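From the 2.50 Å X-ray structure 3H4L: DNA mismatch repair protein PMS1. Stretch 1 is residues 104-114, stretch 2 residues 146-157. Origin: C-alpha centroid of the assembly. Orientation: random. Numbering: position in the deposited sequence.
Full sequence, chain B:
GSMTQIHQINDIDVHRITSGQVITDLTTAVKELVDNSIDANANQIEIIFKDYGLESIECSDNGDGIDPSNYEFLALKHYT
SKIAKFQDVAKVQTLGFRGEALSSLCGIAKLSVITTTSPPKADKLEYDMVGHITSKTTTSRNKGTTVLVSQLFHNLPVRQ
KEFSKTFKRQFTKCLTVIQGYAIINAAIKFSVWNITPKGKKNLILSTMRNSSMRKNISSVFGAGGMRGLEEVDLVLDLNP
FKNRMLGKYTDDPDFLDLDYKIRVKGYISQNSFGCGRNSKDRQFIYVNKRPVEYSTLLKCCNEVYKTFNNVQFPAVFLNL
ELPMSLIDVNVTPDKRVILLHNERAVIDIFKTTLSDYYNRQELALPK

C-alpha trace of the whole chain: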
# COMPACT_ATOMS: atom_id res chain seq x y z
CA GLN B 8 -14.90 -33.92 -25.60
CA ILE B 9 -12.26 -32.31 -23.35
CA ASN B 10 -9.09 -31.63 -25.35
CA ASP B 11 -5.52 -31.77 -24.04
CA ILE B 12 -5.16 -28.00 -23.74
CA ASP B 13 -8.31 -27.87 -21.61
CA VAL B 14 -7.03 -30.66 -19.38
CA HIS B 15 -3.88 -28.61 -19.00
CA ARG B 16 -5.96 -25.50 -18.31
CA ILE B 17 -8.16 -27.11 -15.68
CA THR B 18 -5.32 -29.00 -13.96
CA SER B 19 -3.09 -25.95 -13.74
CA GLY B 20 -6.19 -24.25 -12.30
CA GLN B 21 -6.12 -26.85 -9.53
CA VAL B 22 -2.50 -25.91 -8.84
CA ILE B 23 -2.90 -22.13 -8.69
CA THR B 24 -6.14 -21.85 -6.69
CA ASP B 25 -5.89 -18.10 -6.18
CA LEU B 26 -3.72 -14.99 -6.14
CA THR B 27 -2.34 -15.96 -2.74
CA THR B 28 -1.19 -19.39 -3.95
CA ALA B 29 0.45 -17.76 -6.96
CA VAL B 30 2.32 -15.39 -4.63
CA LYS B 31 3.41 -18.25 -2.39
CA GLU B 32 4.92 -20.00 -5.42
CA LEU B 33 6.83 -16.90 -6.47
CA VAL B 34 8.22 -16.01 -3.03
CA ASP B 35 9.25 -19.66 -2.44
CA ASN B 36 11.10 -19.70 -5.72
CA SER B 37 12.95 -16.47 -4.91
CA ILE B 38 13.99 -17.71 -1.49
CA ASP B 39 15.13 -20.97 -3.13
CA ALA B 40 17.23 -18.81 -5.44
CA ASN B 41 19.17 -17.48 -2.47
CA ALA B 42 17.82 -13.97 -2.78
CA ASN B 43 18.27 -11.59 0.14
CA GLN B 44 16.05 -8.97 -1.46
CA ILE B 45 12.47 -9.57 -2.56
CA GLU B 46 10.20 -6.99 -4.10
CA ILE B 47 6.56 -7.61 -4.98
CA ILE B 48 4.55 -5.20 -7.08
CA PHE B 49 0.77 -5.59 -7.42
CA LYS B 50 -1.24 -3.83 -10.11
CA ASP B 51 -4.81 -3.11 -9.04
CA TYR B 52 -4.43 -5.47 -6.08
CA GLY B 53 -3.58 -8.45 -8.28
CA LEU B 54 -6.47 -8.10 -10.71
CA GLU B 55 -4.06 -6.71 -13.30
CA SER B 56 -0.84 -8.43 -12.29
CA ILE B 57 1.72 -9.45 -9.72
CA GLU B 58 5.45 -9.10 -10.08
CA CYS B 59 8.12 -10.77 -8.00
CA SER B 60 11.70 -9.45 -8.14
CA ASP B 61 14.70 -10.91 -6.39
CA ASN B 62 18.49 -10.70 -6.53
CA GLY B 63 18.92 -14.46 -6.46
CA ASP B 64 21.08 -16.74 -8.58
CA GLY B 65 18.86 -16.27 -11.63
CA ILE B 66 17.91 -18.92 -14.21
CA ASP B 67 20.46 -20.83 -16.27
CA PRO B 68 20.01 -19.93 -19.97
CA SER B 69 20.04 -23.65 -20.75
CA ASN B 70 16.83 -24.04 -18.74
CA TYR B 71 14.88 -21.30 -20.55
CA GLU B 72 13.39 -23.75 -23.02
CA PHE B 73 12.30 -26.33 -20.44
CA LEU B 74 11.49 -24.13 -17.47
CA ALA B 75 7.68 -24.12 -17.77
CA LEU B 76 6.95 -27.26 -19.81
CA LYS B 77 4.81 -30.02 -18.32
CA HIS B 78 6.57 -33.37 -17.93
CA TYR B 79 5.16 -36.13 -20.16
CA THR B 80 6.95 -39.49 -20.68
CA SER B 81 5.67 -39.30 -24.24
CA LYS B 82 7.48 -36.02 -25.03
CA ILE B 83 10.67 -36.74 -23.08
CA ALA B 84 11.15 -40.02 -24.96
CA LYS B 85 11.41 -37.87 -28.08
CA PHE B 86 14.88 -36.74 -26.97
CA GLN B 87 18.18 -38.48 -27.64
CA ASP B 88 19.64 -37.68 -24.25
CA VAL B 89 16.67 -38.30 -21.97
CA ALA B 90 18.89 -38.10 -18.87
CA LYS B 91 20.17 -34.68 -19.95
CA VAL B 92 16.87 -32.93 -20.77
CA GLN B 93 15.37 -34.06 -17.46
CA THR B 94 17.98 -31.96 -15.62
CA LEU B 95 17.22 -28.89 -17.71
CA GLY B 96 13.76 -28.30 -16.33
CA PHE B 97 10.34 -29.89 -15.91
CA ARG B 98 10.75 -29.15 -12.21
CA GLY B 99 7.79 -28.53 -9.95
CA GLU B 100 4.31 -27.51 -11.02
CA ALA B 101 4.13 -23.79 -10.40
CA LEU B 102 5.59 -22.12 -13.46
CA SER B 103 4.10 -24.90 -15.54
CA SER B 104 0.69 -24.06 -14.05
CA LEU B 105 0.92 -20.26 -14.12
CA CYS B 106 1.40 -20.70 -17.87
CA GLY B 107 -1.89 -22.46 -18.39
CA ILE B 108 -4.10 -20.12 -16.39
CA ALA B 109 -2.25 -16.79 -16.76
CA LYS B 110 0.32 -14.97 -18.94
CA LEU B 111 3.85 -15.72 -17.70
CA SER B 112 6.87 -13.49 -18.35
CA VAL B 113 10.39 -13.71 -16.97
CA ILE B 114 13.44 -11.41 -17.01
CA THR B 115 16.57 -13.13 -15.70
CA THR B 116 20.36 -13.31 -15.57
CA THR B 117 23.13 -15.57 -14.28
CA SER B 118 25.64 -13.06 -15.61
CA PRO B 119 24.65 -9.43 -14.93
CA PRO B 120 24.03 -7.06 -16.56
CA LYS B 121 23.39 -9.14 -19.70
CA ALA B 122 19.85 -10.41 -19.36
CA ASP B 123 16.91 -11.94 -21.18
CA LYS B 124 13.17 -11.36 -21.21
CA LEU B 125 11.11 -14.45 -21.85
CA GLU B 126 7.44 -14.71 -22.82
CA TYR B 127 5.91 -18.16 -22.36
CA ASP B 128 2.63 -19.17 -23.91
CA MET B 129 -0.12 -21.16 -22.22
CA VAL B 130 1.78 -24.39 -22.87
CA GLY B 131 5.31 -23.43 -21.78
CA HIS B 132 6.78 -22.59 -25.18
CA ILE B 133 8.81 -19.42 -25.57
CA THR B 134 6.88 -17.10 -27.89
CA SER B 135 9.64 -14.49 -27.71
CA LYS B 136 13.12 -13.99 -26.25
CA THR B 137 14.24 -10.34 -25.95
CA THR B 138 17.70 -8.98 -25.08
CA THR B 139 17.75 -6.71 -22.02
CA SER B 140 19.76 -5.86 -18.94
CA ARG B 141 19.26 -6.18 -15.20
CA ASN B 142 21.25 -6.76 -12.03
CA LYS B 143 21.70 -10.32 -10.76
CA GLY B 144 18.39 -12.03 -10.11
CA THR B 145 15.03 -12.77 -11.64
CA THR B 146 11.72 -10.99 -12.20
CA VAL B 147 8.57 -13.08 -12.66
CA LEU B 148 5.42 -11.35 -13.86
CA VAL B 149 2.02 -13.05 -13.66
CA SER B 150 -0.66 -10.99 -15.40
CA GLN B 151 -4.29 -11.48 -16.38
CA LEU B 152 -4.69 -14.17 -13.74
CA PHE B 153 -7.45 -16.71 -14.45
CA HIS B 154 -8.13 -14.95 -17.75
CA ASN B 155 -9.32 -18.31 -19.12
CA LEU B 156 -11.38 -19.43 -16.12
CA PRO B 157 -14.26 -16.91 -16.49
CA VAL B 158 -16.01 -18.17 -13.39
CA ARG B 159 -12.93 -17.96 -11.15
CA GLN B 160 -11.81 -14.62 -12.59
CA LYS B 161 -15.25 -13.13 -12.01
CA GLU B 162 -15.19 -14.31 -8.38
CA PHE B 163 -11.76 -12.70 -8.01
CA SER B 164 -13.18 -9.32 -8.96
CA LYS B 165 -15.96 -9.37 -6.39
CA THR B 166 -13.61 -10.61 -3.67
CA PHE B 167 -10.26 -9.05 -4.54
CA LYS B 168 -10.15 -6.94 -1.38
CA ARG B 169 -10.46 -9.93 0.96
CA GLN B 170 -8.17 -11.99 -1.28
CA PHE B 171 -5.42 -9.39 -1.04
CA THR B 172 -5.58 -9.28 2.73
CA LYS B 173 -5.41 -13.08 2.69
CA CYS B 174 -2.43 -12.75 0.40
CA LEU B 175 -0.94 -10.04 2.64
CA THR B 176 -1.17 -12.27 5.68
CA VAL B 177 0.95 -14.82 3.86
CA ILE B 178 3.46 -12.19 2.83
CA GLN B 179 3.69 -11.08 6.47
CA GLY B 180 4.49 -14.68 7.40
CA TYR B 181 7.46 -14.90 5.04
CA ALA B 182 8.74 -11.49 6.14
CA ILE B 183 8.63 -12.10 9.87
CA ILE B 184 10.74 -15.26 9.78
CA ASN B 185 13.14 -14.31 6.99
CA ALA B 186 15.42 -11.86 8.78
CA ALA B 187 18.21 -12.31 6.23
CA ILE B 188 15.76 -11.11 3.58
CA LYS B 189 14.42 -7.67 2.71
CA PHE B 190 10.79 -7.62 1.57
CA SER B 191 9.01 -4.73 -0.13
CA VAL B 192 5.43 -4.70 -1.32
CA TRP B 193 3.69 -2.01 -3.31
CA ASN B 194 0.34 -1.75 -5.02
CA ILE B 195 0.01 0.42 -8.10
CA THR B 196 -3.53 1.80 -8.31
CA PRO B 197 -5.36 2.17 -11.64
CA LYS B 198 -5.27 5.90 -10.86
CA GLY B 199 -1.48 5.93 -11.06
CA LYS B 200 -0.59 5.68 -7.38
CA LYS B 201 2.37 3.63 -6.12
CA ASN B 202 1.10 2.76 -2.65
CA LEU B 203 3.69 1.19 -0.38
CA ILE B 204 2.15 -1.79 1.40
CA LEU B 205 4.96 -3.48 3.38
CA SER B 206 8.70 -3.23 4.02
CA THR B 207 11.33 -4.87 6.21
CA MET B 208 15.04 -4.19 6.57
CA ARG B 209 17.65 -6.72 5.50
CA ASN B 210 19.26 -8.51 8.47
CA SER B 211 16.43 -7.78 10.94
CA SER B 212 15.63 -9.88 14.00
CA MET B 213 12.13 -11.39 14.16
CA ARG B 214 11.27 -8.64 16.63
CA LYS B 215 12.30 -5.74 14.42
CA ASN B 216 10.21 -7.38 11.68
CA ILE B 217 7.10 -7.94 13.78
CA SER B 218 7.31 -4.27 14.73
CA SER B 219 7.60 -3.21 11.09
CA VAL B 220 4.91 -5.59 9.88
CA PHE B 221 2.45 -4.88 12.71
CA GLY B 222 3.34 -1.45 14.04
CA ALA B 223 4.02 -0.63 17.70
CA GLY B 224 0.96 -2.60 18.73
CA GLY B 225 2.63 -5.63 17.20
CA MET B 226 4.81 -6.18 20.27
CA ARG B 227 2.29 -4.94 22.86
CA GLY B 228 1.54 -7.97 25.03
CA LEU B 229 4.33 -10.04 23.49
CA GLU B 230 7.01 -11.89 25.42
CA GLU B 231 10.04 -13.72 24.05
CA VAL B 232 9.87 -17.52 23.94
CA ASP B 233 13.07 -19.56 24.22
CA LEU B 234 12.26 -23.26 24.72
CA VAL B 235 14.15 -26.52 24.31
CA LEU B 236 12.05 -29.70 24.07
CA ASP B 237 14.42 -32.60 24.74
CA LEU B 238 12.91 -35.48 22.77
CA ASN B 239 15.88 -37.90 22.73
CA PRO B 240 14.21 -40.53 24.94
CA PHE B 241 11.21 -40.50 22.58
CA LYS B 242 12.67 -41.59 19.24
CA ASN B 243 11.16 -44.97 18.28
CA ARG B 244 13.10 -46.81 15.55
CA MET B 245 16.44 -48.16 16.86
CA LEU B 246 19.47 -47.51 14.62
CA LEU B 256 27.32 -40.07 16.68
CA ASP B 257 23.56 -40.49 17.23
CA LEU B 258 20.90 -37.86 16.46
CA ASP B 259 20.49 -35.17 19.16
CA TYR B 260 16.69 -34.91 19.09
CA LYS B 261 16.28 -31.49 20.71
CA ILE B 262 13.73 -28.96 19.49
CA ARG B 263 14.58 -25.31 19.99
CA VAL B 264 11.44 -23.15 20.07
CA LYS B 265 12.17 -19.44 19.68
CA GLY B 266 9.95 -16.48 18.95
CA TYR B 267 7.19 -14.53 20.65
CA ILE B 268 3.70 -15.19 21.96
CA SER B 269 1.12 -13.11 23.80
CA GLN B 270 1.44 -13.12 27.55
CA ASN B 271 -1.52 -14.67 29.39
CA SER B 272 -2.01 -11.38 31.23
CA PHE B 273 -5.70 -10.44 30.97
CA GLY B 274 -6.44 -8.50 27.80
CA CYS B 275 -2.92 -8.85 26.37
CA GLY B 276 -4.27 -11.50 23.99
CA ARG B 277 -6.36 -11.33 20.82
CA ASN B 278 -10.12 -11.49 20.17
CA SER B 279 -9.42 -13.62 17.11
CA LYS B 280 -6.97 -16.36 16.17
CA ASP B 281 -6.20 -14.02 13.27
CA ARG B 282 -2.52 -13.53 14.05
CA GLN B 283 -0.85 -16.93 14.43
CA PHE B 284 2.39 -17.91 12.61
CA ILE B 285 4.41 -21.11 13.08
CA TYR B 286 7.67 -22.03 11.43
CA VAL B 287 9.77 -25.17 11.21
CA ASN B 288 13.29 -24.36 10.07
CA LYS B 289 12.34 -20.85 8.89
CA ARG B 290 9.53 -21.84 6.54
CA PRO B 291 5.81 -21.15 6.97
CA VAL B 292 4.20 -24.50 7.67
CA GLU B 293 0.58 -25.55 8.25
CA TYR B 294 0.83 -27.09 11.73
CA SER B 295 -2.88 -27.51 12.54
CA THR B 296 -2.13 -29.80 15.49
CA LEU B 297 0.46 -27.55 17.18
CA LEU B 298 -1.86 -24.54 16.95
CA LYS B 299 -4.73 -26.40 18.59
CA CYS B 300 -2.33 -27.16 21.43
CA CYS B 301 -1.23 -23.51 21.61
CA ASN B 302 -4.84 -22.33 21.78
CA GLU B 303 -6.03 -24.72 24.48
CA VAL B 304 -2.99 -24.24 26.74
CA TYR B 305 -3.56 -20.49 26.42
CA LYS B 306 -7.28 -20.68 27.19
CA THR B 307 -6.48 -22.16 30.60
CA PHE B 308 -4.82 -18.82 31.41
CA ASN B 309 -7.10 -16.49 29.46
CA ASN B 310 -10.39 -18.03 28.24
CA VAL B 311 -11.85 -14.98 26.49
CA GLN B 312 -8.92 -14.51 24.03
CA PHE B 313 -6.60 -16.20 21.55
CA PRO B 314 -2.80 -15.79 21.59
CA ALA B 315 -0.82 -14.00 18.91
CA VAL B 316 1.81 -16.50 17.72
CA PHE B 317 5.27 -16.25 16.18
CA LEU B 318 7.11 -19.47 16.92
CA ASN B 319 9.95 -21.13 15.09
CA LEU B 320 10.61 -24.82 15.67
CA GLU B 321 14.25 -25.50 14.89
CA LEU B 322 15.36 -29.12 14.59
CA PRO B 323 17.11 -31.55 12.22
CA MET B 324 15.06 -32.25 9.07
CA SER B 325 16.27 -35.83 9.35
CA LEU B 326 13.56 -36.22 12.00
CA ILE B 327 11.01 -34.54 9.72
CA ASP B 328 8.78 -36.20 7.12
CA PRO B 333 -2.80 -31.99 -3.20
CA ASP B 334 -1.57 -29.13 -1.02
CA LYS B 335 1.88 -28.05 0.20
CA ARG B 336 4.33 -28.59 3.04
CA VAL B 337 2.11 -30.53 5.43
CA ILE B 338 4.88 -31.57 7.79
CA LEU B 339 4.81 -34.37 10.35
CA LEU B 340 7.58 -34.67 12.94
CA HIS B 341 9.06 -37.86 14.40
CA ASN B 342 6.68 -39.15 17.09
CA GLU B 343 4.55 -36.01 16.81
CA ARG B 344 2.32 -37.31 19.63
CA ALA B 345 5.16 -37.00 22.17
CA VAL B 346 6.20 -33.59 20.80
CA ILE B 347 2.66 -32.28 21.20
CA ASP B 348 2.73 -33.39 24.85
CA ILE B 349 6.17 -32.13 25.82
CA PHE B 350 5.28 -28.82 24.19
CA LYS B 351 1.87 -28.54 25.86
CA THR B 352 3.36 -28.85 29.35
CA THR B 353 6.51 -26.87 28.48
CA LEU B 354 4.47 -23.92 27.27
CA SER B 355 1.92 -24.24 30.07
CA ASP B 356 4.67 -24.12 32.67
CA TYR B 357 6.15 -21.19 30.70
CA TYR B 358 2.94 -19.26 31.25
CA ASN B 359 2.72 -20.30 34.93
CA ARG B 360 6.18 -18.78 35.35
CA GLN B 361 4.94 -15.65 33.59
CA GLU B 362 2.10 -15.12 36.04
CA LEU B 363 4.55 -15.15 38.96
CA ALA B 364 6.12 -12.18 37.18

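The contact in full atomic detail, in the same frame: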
# COMPACT_ATOMS: atom_id res chain seq x y z
N SER B 104 2.11 -24.36 -14.26
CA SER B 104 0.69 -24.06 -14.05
C SER B 104 0.34 -22.60 -14.31
O SER B 104 -0.72 -22.31 -14.89
CB SER B 104 0.26 -24.45 -12.62
OG SER B 104 0.08 -25.85 -12.49
N LEU B 105 1.19 -21.67 -13.89
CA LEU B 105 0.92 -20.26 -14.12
C LEU B 105 0.86 -19.97 -15.62
O LEU B 105 0.33 -18.96 -16.05
CB LEU B 105 1.98 -19.40 -13.44
CG LEU B 105 1.88 -19.32 -11.91
CD1 LEU B 105 3.22 -18.93 -11.31
CD2 LEU B 105 0.79 -18.32 -11.52
N CYS B 106 1.42 -20.87 -16.42
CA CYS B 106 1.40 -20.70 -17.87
C CYS B 106 0.02 -20.99 -18.43
O CYS B 106 -0.48 -20.27 -19.31
CB CYS B 106 2.37 -21.66 -18.52
SG CYS B 106 3.91 -20.91 -18.79
N GLY B 107 -0.58 -22.06 -17.94
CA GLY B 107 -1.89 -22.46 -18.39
C GLY B 107 -3.01 -21.52 -18.00
O GLY B 107 -3.87 -21.24 -18.82
N ILE B 108 -3.01 -21.02 -16.77
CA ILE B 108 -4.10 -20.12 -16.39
C ILE B 108 -3.77 -18.65 -16.21
O ILE B 108 -4.50 -17.92 -15.53
CB ILE B 108 -4.85 -20.65 -15.14
CG1 ILE B 108 -3.88 -20.99 -14.02
CG2 ILE B 108 -5.68 -21.86 -15.53
CD1 ILE B 108 -3.18 -19.79 -13.42
N ALA B 109 -2.67 -18.20 -16.83
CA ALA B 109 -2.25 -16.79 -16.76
C ALA B 109 -1.22 -16.54 -17.86
O ALA B 109 -0.94 -17.43 -18.64
CB ALA B 109 -1.64 -16.48 -15.40
N LYS B 110 -0.70 -15.32 -17.94
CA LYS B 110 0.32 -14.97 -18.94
C LYS B 110 1.61 -14.89 -18.14
O LYS B 110 1.71 -14.05 -17.24
CB LYS B 110 0.06 -13.59 -19.56
CG LYS B 110 -1.36 -13.34 -20.04
CD LYS B 110 -1.70 -14.08 -21.34
CE LYS B 110 -3.14 -13.76 -21.78
NZ LYS B 110 -3.46 -14.21 -23.17
N LEU B 111 2.59 -15.73 -18.45
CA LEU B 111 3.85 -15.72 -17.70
C LEU B 111 5.02 -15.08 -18.44
O LEU B 111 5.30 -15.43 -19.57
CB LEU B 111 4.24 -17.14 -17.29
CG LEU B 111 5.49 -17.26 -16.40
CD1 LEU B 111 5.20 -16.64 -15.03
CD2 LEU B 111 5.90 -18.74 -16.25
N SER B 112 5.70 -14.15 -17.78
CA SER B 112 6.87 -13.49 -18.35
C SER B 112 8.00 -13.56 -17.34
O SER B 112 7.77 -13.51 -16.13
CB SER B 112 6.59 -12.02 -18.66
OG SER B 112 5.63 -11.90 -19.69
N VAL B 113 9.22 -13.65 -17.84
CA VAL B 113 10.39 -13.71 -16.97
C VAL B 113 11.55 -12.88 -17.51
O VAL B 113 11.78 -12.84 -18.72
CB VAL B 113 10.88 -15.18 -16.82
CG1 VAL B 113 12.14 -15.23 -15.97
CG2 VAL B 113 9.79 -16.02 -16.19
N ILE B 114 12.26 -12.19 -16.62
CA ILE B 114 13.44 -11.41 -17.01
C ILE B 114 14.51 -11.91 -16.05
O ILE B 114 14.40 -11.72 -14.83
CB ILE B 114 13.23 -9.89 -16.83
CG1 ILE B 114 12.13 -9.39 -17.77
CG2 ILE B 114 14.52 -9.18 -17.19
CD1 ILE B 114 11.75 -7.92 -17.60
N THR B 146 12.98 -11.71 -12.34
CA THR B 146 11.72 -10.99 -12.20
C THR B 146 10.64 -11.84 -12.87
O THR B 146 10.69 -12.10 -14.08
CB THR B 146 11.75 -9.61 -12.91
OG1 THR B 146 12.73 -8.78 -12.30
CG2 THR B 146 10.41 -8.94 -12.79
N VAL B 147 9.66 -12.29 -12.10
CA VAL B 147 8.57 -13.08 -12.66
C VAL B 147 7.29 -12.23 -12.63
O VAL B 147 6.92 -11.65 -11.59
CB VAL B 147 8.34 -14.39 -11.86
CG1 VAL B 147 7.31 -15.27 -12.58
CG2 VAL B 147 9.65 -15.14 -11.72
N LEU B 148 6.63 -12.13 -13.77
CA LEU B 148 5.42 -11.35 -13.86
C LEU B 148 4.23 -12.21 -14.27
O LEU B 148 4.22 -12.79 -15.35
CB LEU B 148 5.60 -10.23 -14.89
CG LEU B 148 4.38 -9.32 -15.05
CD1 LEU B 148 4.22 -8.48 -13.78
CD2 LEU B 148 4.54 -8.41 -16.27
N VAL B 149 3.24 -12.29 -13.39
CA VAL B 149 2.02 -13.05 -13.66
C VAL B 149 0.94 -12.01 -13.91
O VAL B 149 0.63 -11.22 -13.02
CB VAL B 149 1.60 -13.92 -12.45
CG1 VAL B 149 0.18 -14.47 -12.66
CG2 VAL B 149 2.60 -15.05 -12.24
N SER B 150 0.36 -11.98 -15.11
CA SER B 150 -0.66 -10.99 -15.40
C SER B 150 -1.90 -11.66 -15.96
O SER B 150 -1.83 -12.78 -16.45
CB SER B 150 -0.14 -9.99 -16.42
OG SER B 150 -0.18 -10.55 -17.72
N GLN B 151 -3.03 -10.96 -15.88
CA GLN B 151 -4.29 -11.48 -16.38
C GLN B 151 -4.58 -12.86 -15.77
O GLN B 151 -4.90 -13.83 -16.47
CB GLN B 151 -4.24 -11.57 -17.91
CG GLN B 151 -4.40 -10.21 -18.59
CD GLN B 151 -4.19 -10.26 -20.10
OE1 GLN B 151 -4.24 -11.34 -20.71
NE2 GLN B 151 -3.97 -9.10 -20.71
N LEU B 152 -4.47 -12.92 -14.45
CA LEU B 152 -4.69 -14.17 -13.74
C LEU B 152 -6.10 -14.72 -13.94
O LEU B 152 -7.09 -13.99 -13.84
CB LEU B 152 -4.38 -13.98 -12.25
CG LEU B 152 -4.42 -15.21 -11.36
CD1 LEU B 152 -3.41 -16.26 -11.81
CD2 LEU B 152 -4.14 -14.77 -9.94
N PHE B 153 -6.18 -16.01 -14.24
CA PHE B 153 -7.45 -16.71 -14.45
C PHE B 153 -8.23 -16.13 -15.63
O PHE B 153 -9.45 -16.25 -15.70
CB PHE B 153 -8.30 -16.70 -13.17
CG PHE B 153 -7.59 -17.24 -11.94
CD1 PHE B 153 -6.81 -18.39 -12.02
CD2 PHE B 153 -7.70 -16.60 -10.72
CE1 PHE B 153 -6.13 -18.89 -10.91
CE2 PHE B 153 -7.02 -17.09 -9.59
CZ PHE B 153 -6.24 -18.24 -9.69
N HIS B 154 -7.51 -15.54 -16.57
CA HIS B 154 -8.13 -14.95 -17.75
C HIS B 154 -8.91 -15.98 -18.57
O HIS B 154 -9.75 -15.61 -19.39
CB HIS B 154 -7.07 -14.28 -18.63
CG HIS B 154 -6.29 -15.24 -19.46
ND1 HIS B 154 -6.63 -15.53 -20.76
CD2 HIS B 154 -5.22 -16.01 -19.17
CE1 HIS B 154 -5.80 -16.44 -21.24
NE2 HIS B 154 -4.94 -16.76 -20.28
N ASN B 155 -8.62 -17.26 -18.38
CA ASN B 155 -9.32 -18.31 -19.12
C ASN B 155 -10.08 -19.26 -18.20
O ASN B 155 -10.19 -20.46 -18.46
CB ASN B 155 -8.33 -19.08 -20.00
CG ASN B 155 -7.13 -19.60 -19.23
OD1 ASN B 155 -6.89 -19.18 -18.10
ND2 ASN B 155 -6.37 -20.49 -19.84
N LEU B 156 -10.58 -18.71 -17.10
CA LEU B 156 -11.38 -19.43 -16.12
C LEU B 156 -12.38 -18.36 -15.71
O LEU B 156 -12.38 -17.90 -14.56
CB LEU B 156 -10.55 -19.84 -14.90
CG LEU B 156 -9.53 -20.96 -15.10
CD1 LEU B 156 -8.81 -21.25 -13.80
CD2 LEU B 156 -10.25 -22.19 -15.59
N PRO B 157 -13.23 -17.94 -16.65
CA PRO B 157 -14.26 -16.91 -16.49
C PRO B 157 -14.91 -16.91 -15.12
O PRO B 157 -15.00 -15.87 -14.47
CB PRO B 157 -15.26 -17.24 -17.59
CG PRO B 157 -14.40 -17.81 -18.65
CD PRO B 157 -13.49 -18.73 -17.86
O HOH W 1 -3.10 -18.86 -20.12
O HOH W 2 3.04 -11.57 -18.07

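Two antiparallel strands, 110-114 and 146-150, form the straight part of this contact. Beyond them, the helix residue Leu-105 and the residues through Ala-109 fit against the turns that follow the second strand. Together the stretches bury 856 Å².

Three pairs of backbone hydrogen bonds tie the strands. Lys-110 N reaches Ser-150 O at 3.2 Å, and Ser-150 N returns to Lys-110 O at 3.3 Å. Ser-112 N to Leu-148 O is 3.2 Å, and Leu-148 N to Ser-112 O is 3.0 Å. Ile-114 N to Thr-146 O is 3.0 Å, and Thr-146 N to Ile-114 O is 2.9 Å. Between these pairs, Val-113 CA lies 3.3 Å from Thr-146 O in a CA-H...O contact.

One sheet face carries Leu-111, Val-113, Val-147 and Val-149, all buried. Leu-111 leans across the strand gap. Leu-111 CD1 touches both valines, 3.5 Å from Val-147 CG1 and 4.1 Å from Val-149 CG2. Leu-105 comes in from the helix, placing Leu-105 CD2 3.8 Å from Val-149 CG2. The branched, apolar side chains suit this dry layer.

The other face carries Lys-110, Ser-112, Ile-114, Thr-146, Leu-148 and Ser-150 and is more open. A water donates to Lys-110 O at 2.9 Å and to Ser-112 OG at 3.1 Å. The serine hydroxyl gives this open face a polar group for the water.

Past the strands, Ile-108 is the main bump. Its two arms fill separate hollows. Ile-108 CD1 lies 3.9 Å from Leu-152 CD1 and 4.0 Å from Phe-153 CE1, while Ile-108 CG2 packs 3.6 Å from Leu-156 CD1. Leu-152 and Phe-153 start away from the first stretch, but their ends come back to meet it. Ala-109 fills a smaller space: Ala-109 CB is 3.9 Å from Val-149 CG1 and 4.0 Å from Leu-152 CD1.

Polar groups fasten this end. Phe-153 N donates to Ile-108 O at 2.9 Å. Asn-155 points toward the first stretch, and Asn-155 ND2 donates to Gly-107 O at 2.8 Å. The short amide side chain thus binds a main-chain carbonyl. A second water is hydrogen-bonded to Gly-107 O at 2.8 Å, to Ala-109 O at 3.0 Å and to His-154 NE2 at 2.8 Å.

The exposed Lys-110 covers the imidazole. Lys-110 CE stands 3.8 Å from the centroid of the His-154 ring, over one face, in a CH-pi contact. Ala-109 CA meets the edge of the same ring, 3.9 Å from His-154 CD2.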